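Local coordinates for protein phosphatase 2C (Toxoplasma gondii, PDB 3D8K) that probably removes phosphate from phosphoserine and phosphothreonine residues of proteins, as a manganese-dependent serine/threonine phosphatase of the PP2C family, at residues M53-Q58 and G104-I109; Y166-A171 and F257-G262; H198-R203 and P225-F230. All coordinates share one frame; numbering follows the deposited sequence.

Contact 1 of 3, residues M53-Q58 and G104-I109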
# COMPACT_ATOMS: atom_id res chain seq x y z
N MSE C 53 -21.72 -20.12 10.60
CA MSE C 53 -22.80 -20.95 10.10
C MSE C 53 -24.13 -20.56 10.73
O MSE C 53 -24.26 -20.49 11.96
CB MSE C 53 -22.48 -22.40 10.40
CG MSE C 53 -23.23 -23.34 9.55
SE MSE C 53 -22.22 -24.99 9.55
CE MSE C 53 -21.50 -24.84 7.72
N PHE C 54 -25.12 -20.30 9.89
CA PHE C 54 -26.42 -19.90 10.40
C PHE C 54 -27.51 -20.83 9.89
O PHE C 54 -27.79 -20.89 8.71
CB PHE C 54 -26.67 -18.46 9.97
CG PHE C 54 -25.68 -17.49 10.53
CD1 PHE C 54 -25.75 -17.10 11.86
CD2 PHE C 54 -24.63 -17.01 9.74
CE1 PHE C 54 -24.80 -16.24 12.40
CE2 PHE C 54 -23.68 -16.15 10.26
CZ PHE C 54 -23.76 -15.76 11.59
N ASP C 55 -28.10 -21.58 10.80
CA ASP C 55 -29.16 -22.50 10.43
C ASP C 55 -30.48 -21.96 10.97
O ASP C 55 -30.74 -21.98 12.17
CB ASP C 55 -28.86 -23.90 11.00
CG ASP C 55 -29.90 -24.92 10.60
OD1 ASP C 55 -30.36 -24.86 9.43
OD2 ASP C 55 -30.26 -25.77 11.44
N GLY C 56 -31.33 -21.48 10.06
CA GLY C 56 -32.59 -20.90 10.46
C GLY C 56 -33.82 -21.79 10.51
O GLY C 56 -34.02 -22.64 9.65
N PHE C 57 -34.66 -21.61 11.53
CA PHE C 57 -35.87 -22.41 11.61
C PHE C 57 -37.05 -21.72 10.95
O PHE C 57 -37.42 -20.59 11.30
CB PHE C 57 -36.22 -22.82 13.04
CG PHE C 57 -35.81 -21.84 14.09
CD1 PHE C 57 -34.48 -21.74 14.48
CD2 PHE C 57 -36.77 -21.09 14.75
CE1 PHE C 57 -34.10 -20.92 15.53
CE2 PHE C 57 -36.41 -20.25 15.80
CZ PHE C 57 -35.07 -20.17 16.20
N GLN C 58 -37.60 -22.43 9.98
CA GLN C 58 -38.72 -21.97 9.17
C GLN C 58 -38.61 -20.50 8.80
O GLN C 58 -39.27 -19.62 9.36
CB GLN C 58 -40.02 -22.34 9.86
CG GLN C 58 -40.20 -23.86 9.89
CD GLN C 58 -39.57 -24.55 8.66
OE1 GLN C 58 -38.34 -24.55 8.50
NE2 GLN C 58 -40.40 -25.14 7.80
N GLY C 104 -35.87 -16.82 13.73
CA GLY C 104 -35.48 -18.18 13.42
C GLY C 104 -34.07 -18.46 12.91
O GLY C 104 -33.83 -18.40 11.71
N SER C 105 -33.14 -18.75 13.82
CA SER C 105 -31.76 -19.09 13.43
C SER C 105 -30.72 -19.36 14.52
O SER C 105 -30.57 -18.59 15.47
CB SER C 105 -31.19 -18.05 12.45
OG SER C 105 -29.84 -18.36 12.18
N SER C 106 -30.02 -20.48 14.35
CA SER C 106 -28.97 -20.90 15.26
C SER C 106 -27.70 -20.32 14.69
O SER C 106 -27.69 -19.81 13.57
CB SER C 106 -28.80 -22.41 15.28
OG SER C 106 -28.13 -22.82 14.10
N ALA C 107 -26.63 -20.40 15.46
CA ALA C 107 -25.38 -19.86 15.03
C ALA C 107 -24.20 -20.65 15.55
O ALA C 107 -24.25 -21.28 16.61
CB ALA C 107 -25.26 -18.43 15.48
N LEU C 108 -23.13 -20.61 14.77
CA LEU C 108 -21.89 -21.28 15.11
C LEU C 108 -20.80 -20.44 14.47
O LEU C 108 -20.75 -20.30 13.24
CB LEU C 108 -21.87 -22.69 14.55
CG LEU C 108 -20.93 -23.64 15.28
CD1 LEU C 108 -20.78 -24.89 14.43
CD2 LEU C 108 -19.57 -23.01 15.53
N ILE C 109 -19.95 -19.86 15.30
CA ILE C 109 -18.87 -19.03 14.77
C ILE C 109 -17.51 -19.56 15.18
O ILE C 109 -17.28 -19.88 16.33
CB ILE C 109 -19.00 -17.59 15.25
CG1 ILE C 109 -20.41 -17.07 14.94
CG2 ILE C 109 -17.94 -16.75 14.59
CD1 ILE C 109 -20.61 -15.59 15.20
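The Asp55-Gly56 pair, which meets Ser105 and Ser106 across this contact, matches the Asp-Gly signature of PP2C phosphatases; in relatives its aspartate carboxylate and glycine carbonyl hold active-site metal, and a like role is probable here. Strands 53-55 and 106-109 run antiparallel, with axes 168° apart and 4.8 Å at closest approach. The straightest bond across them is Ser106 N to Asp55 O at 2.7 Å, with an N-H...O angle of 174°, although the donor stands above the carbonyl plane. Further along, Met53 (selenomethionine) and Leu108 form a hydrogen-bonded pair: Met53 N reaches Leu108 O in the carbonyl plane at 2.8 Å, whereas the return bond is weak. On the face that carries Ser106, OG lies between the backbone N and the carbonyl carbon (chi1 76°) and approaches Asp55 CB to 3.4 Å. On the other face the Phe54 ring brings CE1 to 3.8 Å from Ala107 CB, while Ser105 OG sits at the ring edge and donates to Ser106 O within its own segment. Beyond the strands, Gly104 CA packs over the centre of the Phe57 ring, 3.2 Å above its plane, a CH-pi contact. The pair sits inside the six-stranded sheet: strand 35-41 flanks 48-55, strand 165-173 flanks 106-115, and Leu66 and Ala67 of helix 61-74 cover Phe54.

Contact 2 of 3, residues Y166-A171 and F257-G262; sequences YTIHVA and FFAYPG
Tyr166, Phe257 and Ile168 lose the most surface where strands 166-171 and 257-259 pair antiparallel. Tyr166 is gripped twice by Ala259: Tyr166 N donates to Ala259 O at 2.7 Å with an N-H...O angle of 164°, and Ala259 N returns a bond to Tyr166 O, each donor lying in the plane of the carbonyl it meets. Its side chain leaves with CG anti to the carbonyl carbon (chi1 -73°), and the ring turns its edge to Ala259 O and to Pro261 CA. CE2 is the atom that touches the proline, 4.0 Å from Pro261 CG, the two side chains crossing obliquely. Ile168 and Phe257 form the second hydrogen-bonded pair. Ile168 N meets Phe257 O nearly along the C=O axis, while Phe257 N bonds to Ile168 O at 2.9 Å. The close contacts of Phe257 are thus made by its backbone N and O. On the face that carries Tyr166, Ile168 and Ala259, Ile168 CD1 packs against Ala259 CB, 4.1 Å away. Between the two pairs lies the non-hydrogen-bonded couple Thr167-Phe258, with CA atoms 4.5 Å apart. Tyr166 OH and Thr167 OG1 bond beyond the contact, to Pro324 O and Glu115 OE1. Strand 253-259 is the outermost of its sheet within the chain; strand 165-173 separates it from 106-115, and Ile128 of strand 127-129 packs on Phe258.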
# COMPACT_ATOMS: atom_id res chain seq x y z
N TYR C 166 -2.53 -23.61 16.24
CA TYR C 166 -3.68 -22.83 15.82
C TYR C 166 -4.64 -22.68 16.99
O TYR C 166 -5.07 -23.67 17.58
CB TYR C 166 -4.38 -23.53 14.66
CG TYR C 166 -3.63 -23.44 13.35
CD1 TYR C 166 -3.83 -22.37 12.48
CD2 TYR C 166 -2.75 -24.45 12.96
CE1 TYR C 166 -3.17 -22.32 11.25
CE2 TYR C 166 -2.09 -24.40 11.74
CZ TYR C 166 -2.30 -23.33 10.89
OH TYR C 166 -1.68 -23.30 9.66
N THR C 167 -4.96 -21.44 17.35
CA THR C 167 -5.90 -21.20 18.43
C THR C 167 -7.30 -21.14 17.87
O THR C 167 -7.58 -20.37 16.96
CB THR C 167 -5.61 -19.89 19.16
OG1 THR C 167 -4.43 -20.05 19.96
CG2 THR C 167 -6.75 -19.53 20.05
N ILE C 168 -8.19 -21.95 18.43
CA ILE C 168 -9.55 -21.97 17.97
C ILE C 168 -10.54 -21.49 19.00
O ILE C 168 -10.54 -21.92 20.15
CB ILE C 168 -9.97 -23.37 17.56
CG1 ILE C 168 -9.15 -23.83 16.35
CG2 ILE C 168 -11.46 -23.40 17.26
CD1 ILE C 168 -9.30 -25.30 16.04
N HIS C 169 -11.40 -20.57 18.57
CA HIS C 169 -12.45 -20.03 19.42
C HIS C 169 -13.76 -20.42 18.78
O HIS C 169 -14.01 -20.16 17.60
CB HIS C 169 -12.40 -18.51 19.50
CG HIS C 169 -11.42 -17.99 20.50
ND1 HIS C 169 -10.07 -17.91 20.24
CD2 HIS C 169 -11.59 -17.51 21.75
CE1 HIS C 169 -9.45 -17.41 21.30
NE2 HIS C 169 -10.36 -17.16 22.23
N VAL C 170 -14.61 -21.08 19.54
CA VAL C 170 -15.88 -21.44 18.98
C VAL C 170 -16.98 -20.74 19.75
O VAL C 170 -17.05 -20.84 20.97
CB VAL C 170 -16.12 -22.94 19.02
CG1 VAL C 170 -17.50 -23.26 18.43
CG2 VAL C 170 -15.03 -23.66 18.25
N ALA C 171 -17.82 -20.01 19.03
CA ALA C 171 -18.95 -19.32 19.63
C ALA C 171 -20.17 -20.06 19.15
O ALA C 171 -20.68 -19.77 18.07
CB ALA C 171 -19.00 -17.87 19.15
N PHE C 257 -9.73 -23.83 22.11
CA PHE C 257 -8.87 -25.00 21.96
C PHE C 257 -7.68 -24.66 21.06
O PHE C 257 -7.71 -23.69 20.31
CB PHE C 257 -9.60 -26.14 21.24
CG PHE C 257 -10.81 -26.69 21.96
CD1 PHE C 257 -11.94 -25.90 22.17
CD2 PHE C 257 -10.84 -28.03 22.36
CE1 PHE C 257 -13.08 -26.44 22.76
CE2 PHE C 257 -11.98 -28.57 22.95
CZ PHE C 257 -13.10 -27.77 23.15
N PHE C 258 -6.62 -25.46 21.13
CA PHE C 258 -5.48 -25.24 20.25
C PHE C 258 -5.39 -26.49 19.39
O PHE C 258 -5.83 -27.56 19.80
CB PHE C 258 -4.18 -25.05 21.03
CG PHE C 258 -3.73 -26.27 21.75
CD1 PHE C 258 -4.41 -26.73 22.87
CD2 PHE C 258 -2.62 -26.97 21.31
CE1 PHE C 258 -4.00 -27.87 23.53
CE2 PHE C 258 -2.20 -28.12 21.96
CZ PHE C 258 -2.90 -28.58 23.08
N ALA C 259 -4.84 -26.35 18.20
CA ALA C 259 -4.70 -27.47 17.29
C ALA C 259 -3.34 -27.39 16.67
O ALA C 259 -2.83 -26.31 16.39
CB ALA C 259 -5.73 -27.39 16.21
N TYR C 260 -2.74 -28.55 16.45
CA TYR C 260 -1.42 -28.63 15.87
C TYR C 260 -1.56 -28.57 14.37
O TYR C 260 -2.63 -28.89 13.84
CB TYR C 260 -0.76 -29.95 16.30
CG TYR C 260 -0.41 -30.05 17.77
CD1 TYR C 260 0.52 -29.19 18.35
CD2 TYR C 260 -0.97 -31.05 18.59
CE1 TYR C 260 0.89 -29.31 19.69
CE2 TYR C 260 -0.61 -31.18 19.93
CZ TYR C 260 0.33 -30.31 20.48
OH TYR C 260 0.73 -30.43 21.81
N PRO C 261 -0.52 -28.13 13.64
CA PRO C 261 -0.61 -28.08 12.18
C PRO C 261 -0.83 -29.52 11.73
O PRO C 261 -0.25 -30.45 12.31
CB PRO C 261 0.74 -27.53 11.76
CG PRO C 261 1.05 -26.60 12.86
CD PRO C 261 0.66 -27.38 14.10
N GLY C 262 -1.66 -29.72 10.72
CA GLY C 262 -1.94 -31.07 10.29
C GLY C 262 -3.33 -31.44 10.75
O GLY C 262 -3.92 -32.38 10.23

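Contact 3 of 3, residues H198-R203 and P225-F230. With SO4 (sulfate ion), chain G.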
# COMPACT_ATOMS: atom_id res chain seq x y z
N HIS C 198 -29.04 -31.62 29.76
CA HIS C 198 -29.49 -31.49 31.14
C HIS C 198 -29.45 -30.04 31.60
O HIS C 198 -30.40 -29.56 32.22
CB HIS C 198 -28.64 -32.33 32.09
CG HIS C 198 -29.07 -32.23 33.53
ND1 HIS C 198 -30.33 -32.61 33.96
CD2 HIS C 198 -28.42 -31.77 34.62
CE1 HIS C 198 -30.43 -32.38 35.26
NE2 HIS C 198 -29.29 -31.87 35.68
N LYS C 199 -28.37 -29.33 31.30
CA LYS C 199 -28.27 -27.94 31.73
C LYS C 199 -29.29 -27.03 31.03
O LYS C 199 -29.96 -26.24 31.69
CB LYS C 199 -26.85 -27.41 31.49
CG LYS C 199 -25.78 -28.06 32.38
CD LYS C 199 -25.70 -27.43 33.77
CE LYS C 199 -25.21 -25.98 33.69
NZ LYS C 199 -25.09 -25.33 35.03
N GLU C 200 -29.41 -27.16 29.72
CA GLU C 200 -30.35 -26.34 28.96
C GLU C 200 -31.80 -26.54 29.40
O GLU C 200 -32.50 -25.59 29.75
CB GLU C 200 -30.21 -26.63 27.47
CG GLU C 200 -28.95 -26.07 26.90
CD GLU C 200 -28.89 -24.57 27.07
OE1 GLU C 200 -29.76 -23.88 26.51
OE2 GLU C 200 -27.99 -24.08 27.77
N ARG C 201 -32.23 -27.79 29.35
CA ARG C 201 -33.57 -28.17 29.73
C ARG C 201 -33.80 -27.63 31.15
O ARG C 201 -34.90 -27.19 31.49
CB ARG C 201 -33.66 -29.69 29.72
CG ARG C 201 -35.03 -30.28 29.91
CD ARG C 201 -34.92 -31.65 30.58
NE ARG C 201 -33.86 -32.50 30.02
CZ ARG C 201 -32.80 -32.92 30.70
NH1 ARG C 201 -32.64 -32.58 31.98
NH2 ARG C 201 -31.89 -33.68 30.11
N HIS C 202 -32.77 -27.67 31.97
CA HIS C 202 -32.92 -27.19 33.33
C HIS C 202 -33.09 -25.67 33.38
O HIS C 202 -34.04 -25.17 33.99
CB HIS C 202 -31.73 -27.60 34.18
CG HIS C 202 -32.03 -27.57 35.64
ND1 HIS C 202 -32.35 -26.40 36.30
CD2 HIS C 202 -32.15 -28.56 36.55
CE1 HIS C 202 -32.65 -26.68 37.56
NE2 HIS C 202 -32.54 -27.98 37.74
N ARG C 203 -32.18 -24.94 32.74
CA ARG C 203 -32.26 -23.49 32.71
C ARG C 203 -33.65 -23.05 32.29
O ARG C 203 -34.35 -22.35 33.03
CB ARG C 203 -31.25 -22.91 31.71
CG ARG C 203 -31.43 -21.40 31.47
CD ARG C 203 -30.36 -20.83 30.58
NE ARG C 203 -30.40 -21.40 29.24
CZ ARG C 203 -31.38 -21.19 28.37
NH1 ARG C 203 -32.39 -20.40 28.71
NH2 ARG C 203 -31.36 -21.77 27.18
N PRO C 225 -37.14 -25.32 18.10
CA PRO C 225 -36.42 -26.59 17.98
C PRO C 225 -35.17 -26.67 18.86
O PRO C 225 -34.60 -27.75 19.01
CB PRO C 225 -36.06 -26.66 16.50
CG PRO C 225 -37.01 -25.67 15.85
CD PRO C 225 -37.07 -24.57 16.83
N MSE C 226 -34.75 -25.54 19.42
CA MSE C 226 -33.56 -25.51 20.27
C MSE C 226 -33.73 -24.59 21.49
O MSE C 226 -34.75 -23.92 21.63
CB MSE C 226 -32.36 -25.07 19.43
CG MSE C 226 -32.62 -23.81 18.68
SE MSE C 226 -31.29 -23.49 17.27
CE MSE C 226 -32.12 -24.74 15.98
N THR C 227 -32.74 -24.56 22.39
CA THR C 227 -32.86 -23.74 23.58
C THR C 227 -32.09 -22.42 23.47
O THR C 227 -32.20 -21.54 24.32
CB THR C 227 -32.38 -24.53 24.82
OG1 THR C 227 -31.03 -24.94 24.63
CG2 THR C 227 -33.24 -25.78 25.02
N ARG C 228 -31.33 -22.29 22.39
CA ARG C 228 -30.56 -21.08 22.16
C ARG C 228 -30.59 -20.70 20.69
O ARG C 228 -30.41 -21.55 19.81
CB ARG C 228 -29.13 -21.25 22.64
CG ARG C 228 -29.05 -21.30 24.16
CD ARG C 228 -27.62 -21.34 24.63
NE ARG C 228 -27.52 -21.25 26.08
CZ ARG C 228 -26.37 -21.27 26.74
NH1 ARG C 228 -25.22 -21.41 26.09
NH2 ARG C 228 -26.36 -21.15 28.06
N ALA C 229 -30.86 -19.43 20.43
CA ALA C 229 -30.95 -18.96 19.05
C ALA C 229 -31.03 -17.44 18.96
O ALA C 229 -31.07 -16.76 19.99
CB ALA C 229 -32.16 -19.60 18.38
N PHE C 230 -31.04 -16.92 17.73
CA PHE C 230 -31.12 -15.48 17.48
C PHE C 230 -32.52 -14.89 17.33
O PHE C 230 -32.78 -13.79 17.82
CB PHE C 230 -30.29 -15.09 16.26
CG PHE C 230 -28.87 -14.74 16.57
CD1 PHE C 230 -27.83 -15.56 16.13
CD2 PHE C 230 -28.56 -13.59 17.30
CE1 PHE C 230 -26.51 -15.24 16.40
CE2 PHE C 230 -27.24 -13.26 17.58
CZ PHE C 230 -26.21 -14.09 17.12
S SO4 G . -35.65 -32.73 33.80
O1 SO4 G . -36.65 -31.89 34.48
O2 SO4 G . -35.31 -33.88 34.66
O3 SO4 G . -36.21 -33.22 32.53
O4 SO4 G . -34.45 -31.92 33.54
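Glu200 of helix 198-206 meets Thr227 and Arg228, which lie in the TRAF sequence matching the conserved Ser-Arg-Ala-Phe motif of PP2C phosphatases; Glu200, Arg203 and Arg228 form a salt-bridge network, to which Thr227 adds hydrogen bonds, tying the helix to this loop. The chain of Glu200 bends at chi2 (-59°), which places CD within 3.3 Å of Thr227 OG1. Two donors then share Glu200 OE1. Thr227 OG1 gives its proton on the anti side, at 2.5 Å, while Arg203 NH2, one helical turn on, comes to the syn side at 2.7 Å in a hydrogen-bonded salt bridge. The same NH2 also donates to Thr227 O at 3.0 Å, approaching from above the carbonyl plane (47° out of it), so the arginine bridges the carboxylate and the loop backbone. Arg203 NH1 has a further partner in Leu247 O. The second carboxylate oxygen is used differently: Glu200 OE2 lies 3.0 Å above the guanidinium plane of Arg228, offset toward its rim, and the carboxylate and guanidinium planes stand 79° apart. That attraction is between charges alone, since no N-H of Arg228 points at the oxygen. Arg201, which points away from the loop, bonds through NH1 to His198 ND1; a sulfate, probably from the crystallisation liquor, lies nearby. Negative charge on Glu200 probably offsets the closeness of the two other arginines, whose like charges bring Arg203 NH2 4.0 Å from Arg228 NE.

Contacts 1 and 2 belong to one six-stranded antiparallel sheet, their centres about 22 Å apart on opposite sides of the chain's centre. Neighbouring strands 106-115 and 165-173 connect them: Ile109 O probably accepts a hydrogen bond from Ala171 N, and Leu108 CD2 packs on Val170 CG1. Contact 1 closes before either of the others opens, whereas, in sequence, both segments of contact 3 lie between the two strands that contact 2 pairs. Contact 3 lies about 14 Å from contact 1, centre to centre, and touches it through Ser105 O with Phe230 N and Ser106 CB with Met226 SE. The 225-230 loop therefore connects helix 198-206 to the sheet end bearing the Asp-Gly signature.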